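Local coordinates for cephalosporin hydroxylase CMCI (Streptomyces clavuligerus, PDB 2BM8), which takes part in cephamycin biosynthesis, probably helping to form the methoxy group of the cephalosporin nucleus by means of a Rossmann-like methyltransferase domain, at residues L64-T69 against S221-R226; A71-M76 against Y182-D187; I85-V90 against I156-A161; Y56-L61 against L96-D101. The protein carries 3 engineered substitutions. All coordinates share one frame; numbering follows the deposited sequence.

Interaction 1 (L64-T69 against S221-R226); sequences LKDPDT and SSQLDR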
loop_
_atom_site.group_PDB
_atom_site.type_symbol
_atom_site.label_atom_id
_atom_site.label_comp_id
_atom_site.label_asym_id
_atom_site.label_seq_id
_atom_site.Cartn_x
_atom_site.Cartn_y
_atom_site.Cartn_z
ATOM N N LEU B 64 27.290 -3.806 6.161
ATOM C CA LEU B 64 26.030 -4.485 6.431
ATOM C C LEU B 64 25.026 -3.604 7.177
ATOM O O LEU B 64 23.859 -3.954 7.261
ATOM C CB LEU B 64 26.265 -5.764 7.233
ATOM C CG LEU B 64 26.938 -6.968 6.575
ATOM C CD1 LEU B 64 26.179 -8.221 6.959
ATOM C CD2 LEU B 64 27.031 -6.860 5.069
ATOM N N LYS B 65 25.479 -2.483 7.724
ATOM C CA LYS B 65 24.593 -1.544 8.384
ATOM C C LYS B 65 24.092 -0.512 7.386
ATOM O O LYS B 65 24.887 0.163 6.757
ATOM C CB LYS B 65 25.308 -0.882 9.566
ATOM C CG LYS B 65 25.636 -1.883 10.709
ATOM C CD LYS B 65 26.232 -1.190 11.922
ATOM C CE LYS B 65 26.795 -2.162 12.972
ATOM N NZ LYS B 65 26.343 -3.570 12.825
ATOM N N ASP B 66 22.773 -0.378 7.235
ATOM C CA ASP B 66 22.255 0.493 6.191
ATOM C C ASP B 66 22.246 1.976 6.602
ATOM O O ASP B 66 22.547 2.288 7.752
ATOM C CB ASP B 66 20.938 -0.050 5.580
ATOM C CG ASP B 66 19.769 -0.025 6.515
ATOM O OD1 ASP B 66 19.626 0.920 7.326
ATOM O OD2 ASP B 66 18.898 -0.927 6.457
ATOM N N PRO B 67 22.028 2.883 5.646
ATOM C CA PRO B 67 22.075 4.318 5.922
ATOM C C PRO B 67 21.231 4.817 7.097
ATOM O O PRO B 67 21.657 5.719 7.777
ATOM C CB PRO B 67 21.576 4.937 4.611
ATOM C CG PRO B 67 22.033 3.991 3.584
ATOM C CD PRO B 67 21.807 2.630 4.207
ATOM N N ASP B 68 20.060 4.259 7.324
ATOM C CA ASP B 68 19.229 4.703 8.428
ATOM C C ASP B 68 19.858 4.285 9.749
ATOM O O ASP B 68 19.777 5.012 10.736
ATOM C CB ASP B 68 17.807 4.153 8.253
ATOM C CG ASP B 68 17.171 4.633 6.937
ATOM O OD1 ASP B 68 17.234 5.869 6.680
ATOM O OD2 ASP B 68 16.636 3.874 6.075
ATOM N N THR B 69 20.490 3.115 9.762
ATOM C CA THR B 69 21.203 2.644 10.946
ATOM C C THR B 69 22.479 3.452 11.245
ATOM O O THR B 69 22.732 3.812 12.397
ATOM C CB THR B 69 21.533 1.177 10.770
ATOM O OG1 THR B 69 20.311 0.440 10.724
ATOM C CG2 THR B 69 22.254 0.621 11.985
ATOM N N SER B 221 15.396 2.937 13.116
ATOM C CA SER B 221 15.753 2.126 11.948
ATOM C C SER B 221 15.234 0.709 12.034
ATOM O O SER B 221 15.138 0.150 13.119
ATOM C CB SER B 221 17.273 2.104 11.737
ATOM O OG SER B 221 17.914 1.101 12.517
ATOM N N SER B 222 14.922 0.121 10.879
ATOM C CA SER B 222 14.448 -1.258 10.828
ATOM C C SER B 222 15.467 -2.270 11.392
ATOM O O SER B 222 15.070 -3.285 11.947
ATOM C CB SER B 222 14.008 -1.637 9.410
ATOM O OG SER B 222 15.106 -1.927 8.563
ATOM N N GLN B 223 16.768 -1.984 11.316
ATOM C CA GLN B 223 17.762 -2.905 11.881
ATOM C C GLN B 223 17.867 -2.808 13.408
ATOM O O GLN B 223 18.128 -3.803 14.072
ATOM C CB GLN B 223 19.151 -2.706 11.248
ATOM C CG GLN B 223 19.302 -3.296 9.824
ATOM C CD GLN B 223 20.602 -2.860 9.157
ATOM O OE1 GLN B 223 20.999 -1.685 9.274
ATOM N NE2 GLN B 223 21.270 -3.797 8.445
ATOM N N LEU B 224 17.677 -1.622 13.967
ATOM C CA LEU B 224 17.771 -1.440 15.405
ATOM C C LEU B 224 16.421 -1.504 16.117
ATOM O O LEU B 224 16.371 -1.421 17.328
ATOM C CB LEU B 224 18.405 -0.094 15.696
ATOM C CG LEU B 224 19.804 0.100 15.157
ATOM C CD1 LEU B 224 20.209 1.544 15.346
ATOM C CD2 LEU B 224 20.757 -0.854 15.854
ATOM N N ASP B 225 15.348 -1.628 15.342
ATOM C CA ASP B 225 13.967 -1.709 15.811
ATOM C C ASP B 225 13.855 -2.398 17.149
ATOM O O ASP B 225 14.199 -3.576 17.270
ATOM C CB ASP B 225 13.149 -2.518 14.783
ATOM C CG ASP B 225 11.649 -2.395 14.975
ATOM O OD1 ASP B 225 11.167 -1.786 15.940
ATOM O OD2 ASP B 225 10.851 -2.900 14.179
ATOM N N ARG B 226 13.378 -1.653 18.146
ATOM C CA ARG B 226 13.048 -2.184 19.472
ATOM C C ARG B 226 14.188 -2.969 20.154
ATOM O O ARG B 226 13.914 -3.836 20.984
ATOM C CB ARG B 226 11.793 -3.063 19.378
ATOM C CG ARG B 226 10.500 -2.323 19.050
ATOM C CD ARG B 226 9.336 -3.257 18.690
ATOM N NE ARG B 226 9.468 -3.771 17.323
ATOM C CZ ARG B 226 8.774 -4.783 16.810
ATOM N NH1 ARG B 226 7.880 -5.443 17.528
ATOM N NH2 ARG B 226 8.990 -5.153 15.556
HETATM O O HOH W 1 17.631 -0.276 9.101
#
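Q223 sets out with CG anti to its carbonyl carbon (chi1 -76°) and runs extended from there, carrying its amide to the start of helix 67-80, where D66 holds CG in the crowded position between backbone N and carbonyl carbon (chi1 68°). D66 is the N-cap of this helix, which packs on the sheet of the Rossmann-like domain; its OD1 accepts weak bonds from the backbone N of both D68 and T69. The loop between strands 211-214 and 228-231 fastens onto this cap. Q223 OE1 is gripped twice in its carbonyl plane: it accepts from D66 N at 3.0 Å, along a nearly straight N-H (171°), and from T69 OG1 at 2.7 Å. On the other branch of the amide, Q223 NE2 donates in plane to L64 O at 2.9 Å, so turning the amide over would set its NH2 against D66 N and its oxygen against L64 O. The D66 carboxylate lies nearly parallel to this amide, stacked on it as the two side chains slide past each other. A water completes the joint, donating to D66 OD1 (2.9 Å) and accepting from Q223 N (2.9 Å). The relay of hydroxyls goes further: S221 OG donates to T69 OG1 at 3.1 Å, and itself accepts from the backbone N of L224 in an ST motif. Close to the cap, P67 and D68 pack on P67 of the second subunit. On the buried side the polar chain gives way to apolar packing, with L224 CD1 lying 4.0 Å from T69 CG2.

Interaction 2 (A71-M76 against Y182-D187); sequences AVYHDM and YFIIED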
loop_
_atom_site.group_PDB
_atom_site.type_symbol
_atom_site.label_atom_id
_atom_site.label_comp_id
_atom_site.label_asym_id
_atom_site.label_seq_id
_atom_site.Cartn_x
_atom_site.Cartn_y
_atom_site.Cartn_z
ATOM N N ALA B 71 22.893 6.496 10.432
ATOM C CA ALA B 71 22.391 7.780 10.956
ATOM C C ALA B 71 22.102 7.756 12.465
ATOM O O ALA B 71 22.443 8.687 13.184
ATOM C CB ALA B 71 21.127 8.208 10.213
ATOM N N VAL B 72 21.459 6.692 12.929
ATOM C CA VAL B 72 21.191 6.513 14.344
ATOM C C VAL B 72 22.507 6.412 15.139
ATOM O O VAL B 72 22.696 7.153 16.098
ATOM C CB VAL B 72 20.306 5.270 14.586
ATOM C CG1 VAL B 72 20.304 4.885 16.058
ATOM C CG2 VAL B 72 18.899 5.519 14.077
ATOM N N TYR B 73 23.410 5.525 14.722
ATOM C CA TYR B 73 24.713 5.389 15.394
ATOM C C TYR B 73 25.528 6.683 15.362
ATOM O O TYR B 73 26.333 6.926 16.232
ATOM C CB TYR B 73 25.558 4.256 14.794
ATOM C CG TYR B 73 25.192 2.873 15.299
ATOM C CD1 TYR B 73 24.727 1.906 14.430
ATOM C CD2 TYR B 73 25.331 2.532 16.642
ATOM C CE1 TYR B 73 24.382 0.644 14.873
ATOM C CE2 TYR B 73 24.994 1.260 17.107
ATOM C CZ TYR B 73 24.511 0.316 16.215
ATOM O OH TYR B 73 24.172 -0.959 16.629
ATOM N N HIS B 74 25.337 7.505 14.349
ATOM C CA HIS B 74 26.071 8.748 14.287
ATOM C C HIS B 74 25.610 9.656 15.416
ATOM O O HIS B 74 26.443 10.202 16.140
ATOM C CB HIS B 74 25.886 9.439 12.948
ATOM C CG HIS B 74 26.460 10.812 12.919
ATOM N ND1 HIS B 74 25.776 11.904 13.401
ATOM C CD2 HIS B 74 27.668 11.265 12.513
ATOM C CE1 HIS B 74 26.530 12.980 13.268
ATOM N NE2 HIS B 74 27.686 12.618 12.739
ATOM N N ASP B 75 24.285 9.796 15.562
ATOM C CA ASP B 75 23.688 10.591 16.645
ATOM C C ASP B 75 24.090 10.053 18.015
ATOM O O ASP B 75 24.423 10.810 18.900
ATOM C CB ASP B 75 22.151 10.623 16.545
ATOM C CG ASP B 75 21.640 11.329 15.274
ATOM O OD1 ASP B 75 22.408 12.133 14.694
ATOM O OD2 ASP B 75 20.489 11.124 14.780
ATOM N N MET B 76 24.082 8.737 18.167
ATOM C CA MET B 76 24.437 8.095 19.422
ATOM C C MET B 76 25.893 8.366 19.772
ATOM O O MET B 76 26.203 8.741 20.880
ATOM C CB MET B 76 24.193 6.597 19.318
ATOM C CG MET B 76 24.416 5.838 20.619
ATOM S SD MET B 76 24.164 4.080 20.382
ATOM C CE MET B 76 22.407 4.040 19.951
ATOM N N TYR B 182 25.469 1.334 26.429
ATOM C CA TYR B 182 24.444 0.741 25.595
ATOM C C TYR B 182 24.685 -0.755 25.408
ATOM O O TYR B 182 25.817 -1.205 25.319
ATOM C CB TYR B 182 24.405 1.455 24.247
ATOM C CG TYR B 182 23.614 2.747 24.277
ATOM C CD1 TYR B 182 24.203 3.946 24.649
ATOM C CD2 TYR B 182 22.268 2.764 23.945
ATOM C CE1 TYR B 182 23.468 5.125 24.678
ATOM C CE2 TYR B 182 21.537 3.937 23.972
ATOM C CZ TYR B 182 22.140 5.108 24.335
ATOM O OH TYR B 182 21.397 6.260 24.371
ATOM N N PHE B 183 23.615 -1.531 25.423
ATOM C CA PHE B 183 23.656 -2.909 24.976
ATOM C C PHE B 183 22.624 -2.998 23.875
ATOM O O PHE B 183 21.449 -2.787 24.132
ATOM C CB PHE B 183 23.335 -3.896 26.103
ATOM C CG PHE B 183 23.580 -5.350 25.729
ATOM C CD1 PHE B 183 24.716 -6.014 26.164
ATOM C CD2 PHE B 183 22.673 -6.051 24.939
ATOM C CE1 PHE B 183 24.937 -7.351 25.829
ATOM C CE2 PHE B 183 22.901 -7.392 24.604
ATOM C CZ PHE B 183 24.033 -8.031 25.053
ATOM N N ILE B 184 23.080 -3.312 22.661
ATOM C CA ILE B 184 22.254 -3.250 21.466
ATOM C C ILE B 184 22.173 -4.591 20.743
ATOM O O ILE B 184 23.193 -5.221 20.456
ATOM C CB ILE B 184 22.801 -2.172 20.516
ATOM C CG1 ILE B 184 22.521 -0.789 21.108
ATOM C CG2 ILE B 184 22.155 -2.282 19.143
ATOM C CD1 ILE B 184 23.350 0.309 20.529
ATOM N N ILE B 185 20.953 -5.018 20.433
ATOM C CA ILE B 185 20.753 -6.235 19.659
ATOM C C ILE B 185 20.160 -5.852 18.330
ATOM O O ILE B 185 19.029 -5.407 18.256
ATOM C CB ILE B 185 19.837 -7.212 20.415
ATOM C CG1 ILE B 185 20.549 -7.728 21.661
ATOM C CG2 ILE B 185 19.471 -8.390 19.525
ATOM C CD1 ILE B 185 19.640 -8.177 22.752
ATOM N N GLU B 186 20.932 -6.013 17.270
ATOM C CA GLU B 186 20.455 -5.647 15.942
ATOM C C GLU B 186 19.628 -6.797 15.374
ATOM O O GLU B 186 19.881 -7.945 15.707
ATOM C CB GLU B 186 21.634 -5.299 15.032
ATOM C CG GLU B 186 22.476 -4.113 15.517
ATOM C CD GLU B 186 23.405 -3.537 14.446
ATOM O OE1 GLU B 186 23.443 -4.097 13.338
ATOM O OE2 GLU B 186 24.115 -2.535 14.724
ATOM N N ASP B 187 18.591 -6.466 14.598
ATOM C CA ASP B 187 17.849 -7.395 13.737
ATOM C C ASP B 187 16.961 -8.415 14.445
ATOM O O ASP B 187 15.787 -8.580 14.076
ATOM C CB ASP B 187 18.801 -8.144 12.795
ATOM C CG ASP B 187 19.505 -7.214 11.817
ATOM O OD1 ASP B 187 18.787 -6.587 10.993
ATOM O OD2 ASP B 187 20.746 -7.039 11.806
#
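Helix 67-80 covers one face of the central sheet of the Rossmann-like domain, and here it runs antiparallel to strand 182-185, as a helix over a parallel sheet does, with the segment axes 13.1 Å apart. Three side chains of the strand and the loop after it meet two from the helix, tip to tip. M76, extended through CG and SD but bent at its last torsion, lays its sulfur almost centrally over one face of Y182: a Met-aromatic contact with SD 4.1 Å from the ring centroid and only 9° off the ring normal. The hydroxyl of that ring is held by D214. I184 CD1 fills the middle, 3.9 Å from M76 SD and equally 3.9 Å from CE2 of Y73. At the far end Y73 OH donates to E186 OE2 at 2.5 Å, a very short bond made on the anti lone pair of the carboxylate, with the oxygen close to the plane of the phenol ring. E186 OE1 is at the same time in a salt bridge with K65. The buried carboxylate thus has a phenol donor on one oxygen and a cation on the other, which would probably favour its ionised form although it is buried.

Interaction 3 (I85-V90 against I156-A161); sequences IVELGV and IFIDNA. Engineered in segment 156-161: N160 (natural residue Asp).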
loop_
_atom_site.group_PDB
_atom_site.type_symbol
_atom_site.label_atom_id
_atom_site.label_comp_id
_atom_site.label_asym_id
_atom_site.label_seq_id
_atom_site.Cartn_x
_atom_site.Cartn_y
_atom_site.Cartn_z
ATOM N N ILE B 85 33.754 0.866 21.644
ATOM C CA ILE B 85 32.671 0.209 20.934
ATOM C C ILE B 85 33.042 -1.241 20.650
ATOM O O ILE B 85 34.070 -1.502 20.044
ATOM C CB ILE B 85 32.373 0.954 19.641
ATOM C CG1 ILE B 85 31.794 2.335 19.972
ATOM C CG2 ILE B 85 31.402 0.156 18.774
ATOM C CD1 ILE B 85 31.788 3.267 18.803
ATOM N N VAL B 86 32.196 -2.164 21.104
ATOM C CA VAL B 86 32.374 -3.599 20.924
ATOM C C VAL B 86 31.359 -4.177 19.929
ATOM O O VAL B 86 30.160 -3.978 20.084
ATOM C CB VAL B 86 32.156 -4.334 22.247
ATOM C CG1 VAL B 86 32.358 -5.830 22.065
ATOM C CG2 VAL B 86 33.087 -3.800 23.343
ATOM N N GLU B 87 31.851 -4.901 18.922
ATOM C CA GLU B 87 31.008 -5.646 17.984
ATOM C C GLU B 87 31.181 -7.126 18.234
ATOM O O GLU B 87 32.264 -7.637 18.039
ATOM C CB GLU B 87 31.433 -5.376 16.537
ATOM C CG GLU B 87 30.672 -4.253 15.863
ATOM C CD GLU B 87 29.276 -4.661 15.434
ATOM O OE1 GLU B 87 28.785 -5.706 15.918
ATOM O OE2 GLU B 87 28.684 -3.937 14.601
ATOM N N LEU B 88 30.125 -7.800 18.667
ATOM C CA LEU B 88 30.056 -9.268 18.703
ATOM C C LEU B 88 29.474 -9.690 17.354
ATOM O O LEU B 88 28.338 -9.340 17.047
ATOM C CB LEU B 88 29.125 -9.723 19.836
ATOM C CG LEU B 88 29.346 -11.007 20.643
ATOM C CD1 LEU B 88 28.017 -11.468 21.189
ATOM C CD2 LEU B 88 30.043 -12.154 19.880
ATOM N N GLY B 89 30.246 -10.427 16.553
ATOM C CA GLY B 89 29.914 -10.688 15.160
ATOM C C GLY B 89 30.596 -9.682 14.241
ATOM O O GLY B 89 30.179 -8.535 14.181
ATOM N N VAL B 90 31.627 -10.112 13.510
ATOM C CA VAL B 90 32.464 -9.200 12.731
ATOM C C VAL B 90 32.246 -9.282 11.214
ATOM O O VAL B 90 32.117 -8.232 10.553
ATOM C CB VAL B 90 33.953 -9.447 13.036
ATOM C CG1 VAL B 90 34.856 -8.638 12.111
ATOM C CG2 VAL B 90 34.254 -9.117 14.475
ATOM N N ILE B 156 29.584 1.111 24.124
ATOM C CA ILE B 156 28.475 0.541 23.369
ATOM C C ILE B 156 28.834 -0.905 23.018
ATOM O O ILE B 156 29.834 -1.153 22.362
ATOM C CB ILE B 156 28.219 1.344 22.083
ATOM C CG1 ILE B 156 27.931 2.805 22.409
ATOM C CG2 ILE B 156 27.073 0.713 21.273
ATOM C CD1 ILE B 156 27.847 3.686 21.177
ATOM N N PHE B 157 28.005 -1.839 23.469
ATOM C CA PHE B 157 28.151 -3.258 23.179
ATOM C C PHE B 157 27.084 -3.638 22.156
ATOM O O PHE B 157 25.899 -3.464 22.405
ATOM C CB PHE B 157 27.975 -4.063 24.469
ATOM C CG PHE B 157 28.268 -5.529 24.320
ATOM C CD1 PHE B 157 29.421 -6.079 24.875
ATOM C CD2 PHE B 157 27.399 -6.362 23.617
ATOM C CE1 PHE B 157 29.701 -7.430 24.738
ATOM C CE2 PHE B 157 27.676 -7.715 23.465
ATOM C CZ PHE B 157 28.828 -8.252 24.025
ATOM N N ILE B 158 27.497 -4.166 21.013
ATOM C CA ILE B 158 26.575 -4.464 19.915
ATOM C C ILE B 158 26.613 -5.950 19.584
ATOM O O ILE B 158 27.647 -6.481 19.192
ATOM C CB ILE B 158 26.917 -3.637 18.655
ATOM C CG1 ILE B 158 27.050 -2.160 19.021
ATOM C CG2 ILE B 158 25.833 -3.818 17.578
ATOM C CD1 ILE B 158 27.475 -1.293 17.891
ATOM N N ASP B 159 25.477 -6.611 19.776
ATOM C CA ASP B 159 25.303 -7.992 19.359
ATOM C C ASP B 159 24.859 -8.112 17.892
ATOM O O ASP B 159 23.778 -7.671 17.535
ATOM C CB ASP B 159 24.259 -8.660 20.241
ATOM C CG ASP B 159 23.943 -10.051 19.782
ATOM O OD1 ASP B 159 22.731 -10.404 19.715
ATOM O OD2 ASP B 159 24.865 -10.839 19.453
ATOM N N ASN B 160 25.715 -8.704 17.060
ATOM C CA ASN B 160 25.365 -9.137 15.695
ATOM C C ASN B 160 25.463 -10.664 15.535
ATOM O O ASN B 160 25.305 -11.174 14.444
ATOM C CB ASN B 160 26.263 -8.450 14.652
ATOM C CG ASN B 160 25.815 -7.025 14.331
ATOM O OD1 ASN B 160 24.740 -6.811 13.748
ATOM N ND2 ASN B 160 26.635 -6.042 14.706
ATOM N N ALA B 161 25.702 -11.396 16.619
ATOM C CA ALA B 161 25.879 -12.852 16.546
ATOM C C ALA B 161 24.629 -13.623 16.989
ATOM O O ALA B 161 24.209 -14.575 16.337
ATOM C CB ALA B 161 27.098 -13.272 17.376
#
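The F157 ring has L88 CD1 at its edge, 4.4 Å from CZ, and V86 CG1 approaching CD1 obliquely at 4.1 Å, while the F183 ring of the next strand lies nearly parallel to it. A second pair of flat groups sits on the other face of the sheet beyond the strand end, where the E87 carboxylate and the amide of N160 are nearly coplanar. N160 is engineered, aspartate in the natural sequence. Its ND2 donates to E87 OE1 at 2.5 Å, a very short bond on the syn lone pair. E87 is brought there by a chain bent at chi2, and its OE2 forms a salt bridge with K65. These groups close the C-terminal ends of neighbouring parallel strands 84-88 and 155-159, at the middle of the Rossmann-like sheet. V86 and L88 each bond twice: V86 N donates to I156 O at 2.9 Å (174°) and V86 O accepts from I158 N at 2.8 Å; L88 N donates to I158 O and L88 O accepts from N160 N at 2.7 Å. D159 OD2 accepts from A161 N in an Asx turn and also from the backbone N of H162, and a CB on G89, which has positive phi, would clash with the carbonyl carbon of N160. An alanine in place of E87 would remove the carboxylate shared by K65 and N160 ND2 and probably leave both side chains less firmly placed. An ionised aspartate has no such N-H, so this bond probably belongs to the engineered form, while K65, shared with E186, probably helps keep E87 ionised.

Interaction 4 (Y56-L61 against L96-D101); sequences YQWRGL and LAWFRD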
loop_
_atom_site.group_PDB
_atom_site.type_symbol
_atom_site.label_atom_id
_atom_site.label_comp_id
_atom_site.label_asym_id
_atom_site.label_seq_id
_atom_site.Cartn_x
_atom_site.Cartn_y
_atom_site.Cartn_z
ATOM N N TYR B 56 25.535 -1.566 0.319
ATOM C CA TYR B 56 26.220 -0.417 0.873
ATOM C C TYR B 56 27.690 -0.712 1.120
ATOM O O TYR B 56 28.091 -1.860 1.272
ATOM C CB TYR B 56 25.491 0.041 2.131
ATOM C CG TYR B 56 24.039 0.339 1.831
ATOM C CD1 TYR B 56 23.017 -0.497 2.279
ATOM C CD2 TYR B 56 23.697 1.448 1.066
ATOM C CE1 TYR B 56 21.670 -0.213 1.986
ATOM C CE2 TYR B 56 22.368 1.732 0.748
ATOM C CZ TYR B 56 21.355 0.907 1.212
ATOM O OH TYR B 56 20.051 1.216 0.892
ATOM N N GLN B 57 28.498 0.343 1.097
ATOM C CA GLN B 57 29.927 0.220 1.368
ATOM C C GLN B 57 30.411 1.352 2.232
ATOM O O GLN B 57 29.713 2.333 2.447
ATOM C CB GLN B 57 30.744 0.202 0.068
ATOM C CG GLN B 57 30.614 1.476 -0.754
ATOM C CD GLN B 57 31.832 1.784 -1.622
ATOM O OE1 GLN B 57 32.960 1.864 -1.129
ATOM N NE2 GLN B 57 31.594 1.986 -2.914
ATOM N N TRP B 58 31.625 1.196 2.725
ATOM C CA TRP B 58 32.352 2.274 3.354
ATOM C C TRP B 58 33.811 2.127 2.948
ATOM O O TRP B 58 34.429 1.131 3.279
ATOM C CB TRP B 58 32.169 2.204 4.856
ATOM C CG TRP B 58 32.963 3.195 5.568
ATOM C CD1 TRP B 58 34.081 2.967 6.291
ATOM C CD2 TRP B 58 32.726 4.595 5.623
ATOM N NE1 TRP B 58 34.552 4.142 6.820
ATOM C CE2 TRP B 58 33.734 5.161 6.420
ATOM C CE3 TRP B 58 31.737 5.436 5.103
ATOM C CZ2 TRP B 58 33.796 6.524 6.699
ATOM C CZ3 TRP B 58 31.799 6.798 5.387
ATOM C CH2 TRP B 58 32.816 7.323 6.174
ATOM N N ARG B 59 34.339 3.095 2.204
ATOM C CA ARG B 59 35.700 3.038 1.675
ATOM C C ARG B 59 36.109 1.674 1.119
ATOM O O ARG B 59 37.143 1.133 1.498
ATOM C CB ARG B 59 36.690 3.422 2.765
ATOM C CG ARG B 59 36.411 4.744 3.397
ATOM C CD ARG B 59 37.400 5.158 4.488
ATOM N NE ARG B 59 38.655 4.412 4.471
ATOM C CZ ARG B 59 39.585 4.493 5.414
ATOM N NH1 ARG B 59 39.442 5.300 6.456
ATOM N NH2 ARG B 59 40.695 3.777 5.300
ATOM N N GLY B 60 35.284 1.101 0.254
ATOM C CA GLY B 60 35.640 -0.127 -0.443
ATOM C C GLY B 60 35.461 -1.420 0.340
ATOM O O GLY B 60 35.825 -2.496 -0.147
ATOM N N LEU B 61 34.908 -1.322 1.547
ATOM C CA LEU B 61 34.464 -2.497 2.315
ATOM C C LEU B 61 32.952 -2.521 2.355
ATOM O O LEU B 61 32.313 -1.482 2.452
ATOM C CB LEU B 61 34.979 -2.457 3.755
ATOM C CG LEU B 61 36.428 -2.019 3.881
ATOM C CD1 LEU B 61 36.762 -1.618 5.298
ATOM C CD2 LEU B 61 37.329 -3.141 3.367
ATOM N N LEU B 96 33.360 -2.108 11.739
ATOM C CA LEU B 96 34.472 -1.743 12.641
ATOM C C LEU B 96 35.256 -0.507 12.160
ATOM O O LEU B 96 35.469 0.431 12.920
ATOM C CB LEU B 96 35.463 -2.895 12.745
ATOM C CG LEU B 96 35.267 -3.991 13.783
ATOM C CD1 LEU B 96 33.824 -4.180 14.188
ATOM C CD2 LEU B 96 35.865 -5.275 13.246
ATOM N N ALA B 97 35.707 -0.535 10.906
ATOM C CA ALA B 97 36.434 0.579 10.327
ATOM C C ALA B 97 35.580 1.835 10.292
ATOM O O ALA B 97 36.094 2.935 10.479
ATOM C CB ALA B 97 36.902 0.242 8.931
ATOM N N TRP B 98 34.279 1.666 10.057
ATOM C CA TRP B 98 33.344 2.780 10.015
ATOM C C TRP B 98 33.258 3.434 11.391
ATOM O O TRP B 98 33.415 4.642 11.504
ATOM C CB TRP B 98 31.960 2.318 9.537
ATOM C CG TRP B 98 30.965 3.433 9.437
ATOM C CD1 TRP B 98 30.910 4.383 8.479
ATOM C CD2 TRP B 98 29.914 3.723 10.346
ATOM N NE1 TRP B 98 29.872 5.250 8.719
ATOM C CE2 TRP B 98 29.248 4.866 9.871
ATOM C CE3 TRP B 98 29.454 3.125 11.517
ATOM C CZ2 TRP B 98 28.165 5.424 10.522
ATOM C CZ3 TRP B 98 28.370 3.672 12.160
ATOM C CH2 TRP B 98 27.744 4.816 11.667
ATOM N N PHE B 99 33.043 2.636 12.425
ATOM C CA PHE B 99 32.976 3.154 13.793
ATOM C C PHE B 99 34.260 3.880 14.180
ATOM O O PHE B 99 34.210 4.932 14.813
ATOM C CB PHE B 99 32.736 2.029 14.806
ATOM C CG PHE B 99 31.298 1.657 14.980
ATOM C CD1 PHE B 99 30.889 0.340 14.828
ATOM C CD2 PHE B 99 30.353 2.609 15.322
ATOM C CE1 PHE B 99 29.566 -0.014 14.997
ATOM C CE2 PHE B 99 29.025 2.257 15.499
ATOM C CZ PHE B 99 28.636 0.941 15.329
ATOM N N ARG B 100 35.396 3.290 13.812
ATOM C CA ARG B 100 36.708 3.880 14.046
ATOM C C ARG B 100 36.851 5.205 13.314
ATOM O O ARG B 100 37.194 6.211 13.906
ATOM C CB ARG B 100 37.816 2.925 13.592
ATOM C CG ARG B 100 39.203 3.340 14.052
ATOM C CD ARG B 100 39.975 4.250 13.066
ATOM N NE ARG B 100 39.868 3.796 11.677
ATOM C CZ ARG B 100 40.506 2.739 11.178
ATOM N NH1 ARG B 100 41.307 2.007 11.937
ATOM N NH2 ARG B 100 40.339 2.398 9.917
ATOM N N ASP B 101 36.596 5.198 12.015
ATOM C CA ASP B 101 36.674 6.420 11.216
ATOM C C ASP B 101 35.810 7.515 11.818
ATOM O O ASP B 101 36.265 8.629 11.995
ATOM C CB ASP B 101 36.206 6.164 9.793
ATOM C CG ASP B 101 37.206 5.398 8.981
ATOM O OD1 ASP B 101 38.320 5.118 9.444
ATOM O OD2 ASP B 101 36.944 5.025 7.841
#
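W58 to L61 form a type I' turn with positive phi at R59 and G60, the W58 N to L61 O (2.8 Å) and L61 N to W58 O (3.0 Å) bonds closing a tight beta hairpin between strands 57-58 and 61-62. This hairpin leans on helix 94-106 of the Rossmann-like domain. W58, with CG anti to its backbone N, carries its indole onto the helix, where W98 meets it in a T-shaped stack: the edge of W98 points into the W58 face, planes at 90°, and W98 CD1 stands 3.4 Å from W58 CD2. W98 CB adds a CH-pi contact over the five-membered ring, while R59 CG covers the opposite face of the indole nearer its rim. In the ring plane, W58 NE1 donates to D101 OD2 at 2.7 Å (152°). The same oxygen takes a weak bond from R59 NH1 at 2.9 Å, part of a salt bridge in which guanidinium and carboxylate planes are almost parallel. D101 OD1 is held by R100 NE, and D128 forms salt bridges with both arginines, which probably offsets their like charges. A leucine in place of W58 would lack the indole face and NE1 and probably leave W98 less well packed and D101 less firmly oriented. H74 of the second subunit meets the W58 ring. On the far strand of the hairpin, L61 CD1 packs against A97 CB at 4.1 Å.

From the N terminus, the hairpin at 56-61 comes first, and interaction 4 closes a short loop from it to helix 94-106. Interaction 1 then opens at the start of helix 67-80 and closes the longest loop, at 221-226. Interaction 2, from the same helix to strand 182-185, lies within that loop, and interaction 3, joining strands 84-88 and 155-159, lies within the loop of interaction 2. Interaction 4 crosses the other three, because its second segment falls inside each of their loops. Interactions 2 and 3 reach the same sheet through the adjacent strands 182-185 and 155-159; K65 bridges interaction 1 to both through E186 and E87, while F99 packs against Y73, I85 and I158.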